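Sensor protein (Geobacter sulfurreducens, PDB 3H7M) probably senses an external signal through this solute-binding-protein-like domain and relays it as an ATP-dependent histidine kinase. Local coordinates at residues Glu130-Glu134 with Arg135-Lys139. Numbering follows the deposited sequence.
Sequences EYLAE and RGYGK
The carbonyl oxygen of Ala-133 takes two donors: the amide of Gly-136, with N 2.7 Å from O and standing above the carbonyl plane, and a water that also makes a weak bond with Gly-138 N. One residue back, Leu-132 O accepts Tyr-137 N at 3.1 Å, nearly in line with its C=O bond. Gly-136 suits the turn because its phi is positive (75°), which glycine adopts readily. Leu-132 and Tyr-137 are buried, and leucine brings an apolar methyl to the aromatic face: CD2 lies 4.1 Å from the Tyr-137 centroid, a CH-pi contact. The Tyr-137 hydroxyl makes a weak hydrogen bond to Leu-112 O. Tyr-131, its CG anti to the backbone N (chi1 -178°), offers a ring face suited to the flat cation of exposed Arg-135; they form a stack and off-centre cation-pi contact, planes 14° apart, Arg-135 CZ 3.8 Å from the ring centroid. Arg-135 NH1 also reaches Tyr-131 O in a weak bond. Replacing Tyr-131 by alanine would probably leave the guanidinium held here by little more than that bond. The paired backbone bonds, with Gly-136 as C-prime residue, form a Schellman motif ending helix 127-133 in this periplasmic-binding-protein-like sensor domain.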
loop_
_atom_site.group_PDB
_atom_site.type_symbol
_atom_site.label_atom_id
_atom_site.label_comp_id
_atom_site.label_asym_id
_atom_site.label_seq_id
_atom_site.Cartn_x
_atom_site.Cartn_y
_atom_site.Cartn_z
ATOM N N GLU A 130 4.647 -12.726 -1.768
ATOM C CA GLU A 130 4.215 -13.930 -1.063
ATOM C C GLU A 130 3.300 -14.773 -1.947
ATOM O O GLU A 130 3.510 -15.978 -2.110
ATOM C CB GLU A 130 3.462 -13.561 0.216
ATOM C CG GLU A 130 4.297 -12.871 1.277
ATOM C CD GLU A 130 3.442 -12.309 2.403
ATOM O OE1 GLU A 130 2.519 -13.020 2.860
ATOM O OE2 GLU A 130 3.694 -11.163 2.837
ATOM N N TYR A 131 2.301 -14.132 -2.541
ATOM C CA TYR A 131 1.356 -14.855 -3.376
ATOM C C TYR A 131 1.937 -15.587 -4.577
ATOM O O TYR A 131 1.470 -16.666 -4.929
ATOM C CB TYR A 131 0.242 -13.914 -3.836
ATOM C CG TYR A 131 -0.817 -14.590 -4.683
ATOM C CD1 TYR A 131 -0.660 -14.731 -6.069
ATOM C CD2 TYR A 131 -1.990 -15.087 -4.099
ATOM C CE1 TYR A 131 -1.654 -15.344 -6.852
ATOM C CE2 TYR A 131 -2.984 -15.704 -4.868
ATOM C CZ TYR A 131 -2.810 -15.825 -6.235
ATOM O OH TYR A 131 -3.801 -16.415 -6.975
ATOM N N LEU A 132 2.944 -15.021 -5.226
ATOM C CA LEU A 132 3.496 -15.701 -6.393
ATOM C C LEU A 132 4.597 -16.682 -6.020
ATOM O O LEU A 132 4.954 -17.557 -6.806
ATOM C CB LEU A 132 4.021 -14.688 -7.417
ATOM C CG LEU A 132 3.010 -13.812 -8.157
ATOM C CD1 LEU A 132 3.777 -12.871 -9.079
ATOM C CD2 LEU A 132 2.018 -14.667 -8.958
ATOM N N ALA A 133 5.153 -16.513 -4.832
ATOM C CA ALA A 133 6.189 -17.423 -4.349
ATOM C C ALA A 133 5.473 -18.768 -4.140
ATOM O O ALA A 133 5.835 -19.798 -4.730
ATOM C CB ALA A 133 6.764 -16.907 -3.023
ATOM N N GLU A 134 4.420 -18.712 -3.327
ATOM C CA GLU A 134 3.599 -19.858 -3.000
ATOM C C GLU A 134 3.080 -20.518 -4.245
ATOM O O GLU A 134 2.277 -21.451 -4.174
ATOM C CB GLU A 134 2.411 -19.442 -2.135
ATOM C CG GLU A 134 2.772 -19.080 -0.710
ATOM C CD GLU A 134 1.555 -18.712 0.109
ATOM O OE1 GLU A 134 0.547 -19.451 0.031
ATOM O OE2 GLU A 134 1.613 -17.693 0.833
ATOM N N ARG A 135 3.528 -20.051 -5.396
ATOM C CA ARG A 135 3.056 -20.656 -6.612
ATOM C C ARG A 135 4.160 -21.023 -7.588
ATOM O O ARG A 135 3.899 -21.221 -8.790
ATOM C CB ARG A 135 2.016 -19.757 -7.267
ATOM C CG ARG A 135 0.701 -19.697 -6.503
ATOM C CD ARG A 135 -0.390 -19.058 -7.357
ATOM N NE ARG A 135 -1.731 -19.364 -6.867
ATOM C CZ ARG A 135 -2.187 -19.035 -5.663
ATOM N NH1 ARG A 135 -1.404 -18.376 -4.806
ATOM N NH2 ARG A 135 -3.427 -19.373 -5.320
ATOM N N GLY A 136 5.384 -21.124 -7.054
ATOM C CA GLY A 136 6.551 -21.516 -7.840
ATOM C C GLY A 136 7.187 -20.522 -8.807
ATOM O O GLY A 136 8.028 -20.896 -9.640
ATOM N N TYR A 137 6.794 -19.257 -8.698
ATOM C CA TYR A 137 7.315 -18.202 -9.554
ATOM C C TYR A 137 8.674 -17.698 -9.070
ATOM O O TYR A 137 9.513 -17.277 -9.857
ATOM C CB TYR A 137 6.304 -17.054 -9.583
ATOM C CG TYR A 137 5.062 -17.348 -10.401
ATOM C CD1 TYR A 137 5.042 -17.098 -11.769
ATOM C CD2 TYR A 137 3.907 -17.870 -9.811
ATOM C CE1 TYR A 137 3.901 -17.355 -12.544
ATOM C CE2 TYR A 137 2.751 -18.134 -10.584
ATOM C CZ TYR A 137 2.763 -17.871 -11.953
ATOM O OH TYR A 137 1.660 -18.131 -12.744
ATOM N N GLY A 138 8.878 -17.758 -7.762
ATOM C CA GLY A 138 10.117 -17.300 -7.154
ATOM C C GLY A 138 11.413 -17.279 -7.952
ATOM O O GLY A 138 12.210 -16.361 -7.793
ATOM N N LYS A 139 11.655 -18.277 -8.796
ATOM C CA LYS A 139 12.900 -18.291 -9.566
ATOM C C LYS A 139 12.886 -17.217 -10.646
ATOM O O LYS A 139 13.880 -16.538 -10.872
ATOM C CB LYS A 139 13.125 -19.661 -10.223
ATOM C CG LYS A 139 11.961 -20.111 -11.090
ATOM C CD LYS A 139 12.379 -21.035 -12.220
ATOM C CE LYS A 139 11.155 -21.397 -13.065
ATOM N NZ LYS A 139 11.454 -21.673 -14.512
HETATM O O HOH W 1 8.362 -19.990 -5.311
#